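Local atomic coordinates of XC6422 protein (Xanthomonas campestris, PDB entry 2FUK), a protein that probably acts as a hydrolase and is a small, lidless member of the serine alpha/beta-hydrolase family. Residues A[126-129]-A[130-134]; A[176-179]-A[180-183]. All blocks are in the same frame, centred on the assembly; numbering follows the deposited sequence.

Contact 1 (A[126-129]-A[130-134]); sequences LRAA and AALEP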
loop_
_atom_site.group_PDB
_atom_site.type_symbol
_atom_site.label_atom_id
_atom_site.label_comp_id
_atom_site.label_asym_id
_atom_site.label_seq_id
_atom_site.Cartn_x
_atom_site.Cartn_y
_atom_site.Cartn_z
ATOM N N LEU A 126 17.372 -18.862 2.731
ATOM C CA LEU A 126 18.615 -18.879 1.963
ATOM C C LEU A 126 19.230 -20.284 2.007
ATOM O O LEU A 126 19.659 -20.822 0.984
ATOM C CB LEU A 126 19.609 -17.851 2.525
ATOM C CG LEU A 126 20.971 -17.799 1.830
ATOM C CD1 LEU A 126 20.793 -17.482 0.355
ATOM C CD2 LEU A 126 21.852 -16.754 2.501
ATOM N N ARG A 127 19.258 -20.879 3.195
ATOM C CA ARG A 127 19.808 -22.220 3.345
ATOM C C ARG A 127 18.975 -23.228 2.561
ATOM O O ARG A 127 19.503 -24.209 2.045
ATOM C CB ARG A 127 19.855 -22.617 4.827
ATOM C CG ARG A 127 20.989 -21.948 5.619
ATOM C CD ARG A 127 21.910 -22.999 6.231
ATOM N NE ARG A 127 22.575 -23.803 5.210
ATOM C CZ ARG A 127 23.775 -23.543 4.694
ATOM N NH1 ARG A 127 24.472 -22.489 5.101
ATOM N NH2 ARG A 127 24.279 -24.343 3.763
ATOM N N ALA A 128 17.673 -22.982 2.463
ATOM C CA ALA A 128 16.793 -23.894 1.745
ATOM C C ALA A 128 16.739 -23.639 0.242
ATOM O O ALA A 128 16.129 -24.410 -0.497
ATOM C CB ALA A 128 15.383 -23.834 2.341
ATOM N N ALA A 129 17.386 -22.572 -0.212
ATOM C CA ALA A 129 17.365 -22.226 -1.632
ATOM C C ALA A 129 17.867 -23.334 -2.557
ATOM O O ALA A 129 17.256 -23.602 -3.590
ATOM C CB ALA A 129 18.162 -20.947 -1.869
ATOM N N ALA A 130 18.974 -23.976 -2.194
ATOM C CA ALA A 130 19.528 -25.037 -3.039
ATOM C C ALA A 130 18.509 -26.133 -3.296
ATOM O O ALA A 130 18.320 -26.563 -4.432
ATOM C CB ALA A 130 20.769 -25.638 -2.392
ATOM N N ALA A 131 17.858 -26.591 -2.234
ATOM C CA ALA A 131 16.873 -27.655 -2.358
ATOM C C ALA A 131 15.549 -27.242 -3.001
ATOM O O ALA A 131 14.961 -28.008 -3.756
ATOM C CB ALA A 131 16.609 -28.270 -0.986
ATOM N N LEU A 132 15.087 -26.027 -2.721
ATOM C CA LEU A 132 13.802 -25.564 -3.244
ATOM C C LEU A 132 13.809 -24.828 -4.585
ATOM O O LEU A 132 12.753 -24.623 -5.183
ATOM C CB LEU A 132 13.112 -24.715 -2.176
ATOM C CG LEU A 132 12.893 -25.454 -0.850
ATOM C CD1 LEU A 132 12.185 -24.530 0.140
ATOM C CD2 LEU A 132 12.082 -26.728 -1.087
ATOM N N GLU A 133 14.993 -24.445 -5.050
ATOM C CA GLU A 133 15.163 -23.762 -6.328
ATOM C C GLU A 133 14.123 -22.689 -6.664
ATOM O O GLU A 133 13.407 -22.785 -7.671
ATOM C CB GLU A 133 15.211 -24.791 -7.457
ATOM C CG GLU A 133 16.259 -25.876 -7.260
ATOM C CD GLU A 133 16.394 -26.787 -8.469
ATOM O OE1 GLU A 133 16.851 -27.943 -8.294
ATOM O OE2 GLU A 133 16.058 -26.344 -9.596
ATOM N N PRO A 134 14.024 -21.648 -5.827
ATOM C CA PRO A 134 13.064 -20.565 -6.066
ATOM C C PRO A 134 13.495 -19.718 -7.268
ATOM O O PRO A 134 14.680 -19.663 -7.610
ATOM C CB PRO A 134 13.109 -19.780 -4.763
ATOM C CG PRO A 134 14.557 -19.939 -4.343
ATOM C CD PRO A 134 14.772 -21.419 -4.580
HETATM O O HOH W 1 18.907 -26.437 0.700
#

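Contact 2 (A[176-179]-A[180-183]); sequences DWLE and TLEQ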
loop_
_atom_site.group_PDB
_atom_site.type_symbol
_atom_site.label_atom_id
_atom_site.label_comp_id
_atom_site.label_asym_id
_atom_site.label_seq_id
_atom_site.Cartn_x
_atom_site.Cartn_y
_atom_site.Cartn_z
ATOM N N ASP A 176 30.292 -7.180 4.578
ATOM C CA ASP A 176 31.571 -7.881 4.481
ATOM C C ASP A 176 31.378 -9.253 3.841
ATOM O O ASP A 176 32.269 -9.764 3.171
ATOM C CB ASP A 176 32.212 -8.076 5.859
ATOM C CG ASP A 176 32.806 -6.797 6.434
ATOM O OD1 ASP A 176 32.879 -5.771 5.721
ATOM O OD2 ASP A 176 33.218 -6.826 7.619
ATOM N N TRP A 177 30.212 -9.848 4.070
ATOM C CA TRP A 177 29.892 -11.158 3.521
ATOM C C TRP A 177 29.497 -11.050 2.050
ATOM O O TRP A 177 29.987 -11.806 1.206
ATOM C CB TRP A 177 28.756 -11.792 4.347
ATOM C CG TRP A 177 28.009 -12.902 3.667
ATOM C CD1 TRP A 177 28.530 -14.046 3.139
ATOM C CD2 TRP A 177 26.596 -12.967 3.450
ATOM N NE1 TRP A 177 27.527 -14.822 2.603
ATOM C CE2 TRP A 177 26.330 -14.180 2.781
ATOM C CE3 TRP A 177 25.527 -12.114 3.756
ATOM C CZ2 TRP A 177 25.034 -14.565 2.413
ATOM C CZ3 TRP A 177 24.238 -12.497 3.391
ATOM C CH2 TRP A 177 24.007 -13.711 2.728
ATOM N N LEU A 178 28.626 -10.098 1.741
ATOM C CA LEU A 178 28.168 -9.917 0.371
ATOM C C LEU A 178 29.276 -9.533 -0.601
ATOM O O LEU A 178 29.230 -9.911 -1.773
ATOM C CB LEU A 178 27.055 -8.866 0.314
ATOM C CG LEU A 178 25.719 -9.290 0.934
ATOM C CD1 LEU A 178 24.683 -8.179 0.737
ATOM C CD2 LEU A 178 25.240 -10.593 0.295
ATOM N N GLU A 179 30.279 -8.801 -0.125
ATOM C CA GLU A 179 31.356 -8.378 -1.013
ATOM C C GLU A 179 32.283 -9.515 -1.446
ATOM O O GLU A 179 33.142 -9.320 -2.306
ATOM C CB GLU A 179 32.167 -7.245 -0.368
ATOM C CG GLU A 179 32.809 -7.594 0.971
ATOM C CD GLU A 179 33.574 -6.427 1.590
ATOM O OE1 GLU A 179 33.201 -5.262 1.341
ATOM O OE2 GLU A 179 34.542 -6.676 2.341
ATOM N N THR A 180 32.092 -10.704 -0.880
ATOM C CA THR A 180 32.932 -11.848 -1.233
ATOM C C THR A 180 32.257 -12.821 -2.205
ATOM O O THR A 180 32.895 -13.755 -2.687
ATOM C CB THR A 180 33.338 -12.667 0.017
ATOM O OG1 THR A 180 32.190 -13.356 0.528
ATOM C CG2 THR A 180 33.909 -11.764 1.097
ATOM N N LEU A 181 30.972 -12.608 -2.492
ATOM C CA LEU A 181 30.229 -13.504 -3.376
ATOM C C LEU A 181 30.478 -13.267 -4.863
ATOM O O LEU A 181 30.572 -12.124 -5.306
ATOM C CB LEU A 181 28.729 -13.395 -3.089
ATOM C CG LEU A 181 28.294 -13.657 -1.641
ATOM C CD1 LEU A 181 26.789 -13.510 -1.529
ATOM C CD2 LEU A 181 28.722 -15.050 -1.211
ATOM N N GLU A 182 30.562 -14.358 -5.622
ATOM C CA GLU A 182 30.798 -14.309 -7.065
ATOM C C GLU A 182 29.613 -13.712 -7.816
ATOM O O GLU A 182 29.768 -13.119 -8.885
ATOM C CB GLU A 182 31.103 -15.714 -7.589
ATOM C CG GLU A 182 32.379 -16.307 -7.019
ATOM C CD GLU A 182 32.627 -17.736 -7.474
ATOM O OE1 GLU A 182 33.693 -18.298 -7.121
ATOM O OE2 GLU A 182 31.758 -18.299 -8.181
ATOM N N GLN A 183 28.420 -13.887 -7.265
ATOM C CA GLN A 183 27.228 -13.325 -7.870
ATOM C C GLN A 183 26.627 -12.480 -6.753
ATOM O O GLN A 183 25.985 -12.999 -5.844
ATOM C CB GLN A 183 26.259 -14.430 -8.298
ATOM C CG GLN A 183 26.792 -15.383 -9.382
ATOM C CD GLN A 183 27.043 -14.708 -10.727
ATOM O OE1 GLN A 183 26.261 -13.869 -11.178
ATOM N NE2 GLN A 183 28.133 -15.102 -11.390
#

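Contact 1 (A[126-129]-A[130-134])
The pyrrolidine ring of Pro-134 leans on the last turn of the helix through one corner, its CD lying 3.5 Å from Ala-129 O and 4.4 Å from Ala-129 CB, while the ring also touches Leu-115 of strand 112-118. The flat carbonyl of Ala-129 meets two neighbours here: besides that CD, it takes the N-H of Glu-133, with Glu-133 N 2.8 Å from Ala-129 O and tilted 23° from the carbonyl plane. One residue back, the bond from Leu-132 N to Ala-128 O is straighter, 2.9 Å long and nearly in line with the carbonyl. The Leu-132 side chain folds back beside its own N (chi1 -57°), which brings CG to 3.4 Å from Ala-128 O and CD1 to 3.9 Å from Ala-128 CB. Both side chains also press against helix 92-107, Ala-128 on Leu-97 and Leu-132 on Ala-101. The helix is kinked at Ala-130 and Ala-131, and in place of the direct i to i+4 bond a water donates to Arg-127 O at 2.7 Å and accepts from Ala-131 N at 3.1 Å. Beyond Leu-132, whose O is held by Arg-105, Glu-133 adopts positive phi. Such a helix end, a left-handed residue followed by proline, closes helix 120-132 and turns the chain toward strand 136-140 in a beta-alpha-beta crossover of the alpha/beta-hydrolase fold.

Contact 2 (A[176-179]-A[180-183])
Thr-180 grips the carbonyl of Trp-177 twice, once with its side chain and once with its backbone. The hydroxyl donates, OG1 standing 2.8 Å from Trp-177 O and tilted 15° from the carbonyl plane; the amide follows at 3.2 Å from Thr-180 N to Trp-177 O, coming from well above that plane. With chi1 at 70°, OG1 sits between the backbone N and the carbonyl carbon of Thr-180, the placement from which it can reach the carbonyl three residues back, while CG2 lies 3.3 Å from Asp-176 O. A longer bond, Leu-181 N to Leu-178 O at 3.3 Å, nearly straight at its hydrogen but also approaching from above the carbonyl plane, closes a type I beta turn from Leu-178 to Leu-181. This turn leads the chain off helix 171-178 into the loop before strand 186-190, an outermost strand of the sheet within this chain. From the last position of the turn, the Leu-181 side chain reaches back over the helix end, CD1 meeting Leu-178 CD2 at 3.8 Å and CD2 lying 4.0 Å from Trp-177 NE1. Leu-178 CD2 and Leu-181 CD1 share one face of the indole, both displaced toward its rim. Farther out, the Trp-177 ring meets Phe-149 at about 50° and rests on Pro-142 and Ala-144.

Overall arrangement
Both contacts show how an alpha/beta fold brings a helix to its end, yet they do so in different settings. Contact 1 is partly buried, on the helix that follows a probable nucleophile elbow, and relies on small alanines, a leucine, a proline and a bridging water. Contact 2 lies at the surface, nearer the sheet's last strand, where a threonine hydroxyl adds to the backbone bonds and the aliphatic side chains gather on a tryptophan. The two belong to different helices, with centres about 18 Å apart, but they touch: Leu-126 CD2 packs 3.7 Å from Trp-177 CH2, linking helices 120-132 and 171-178.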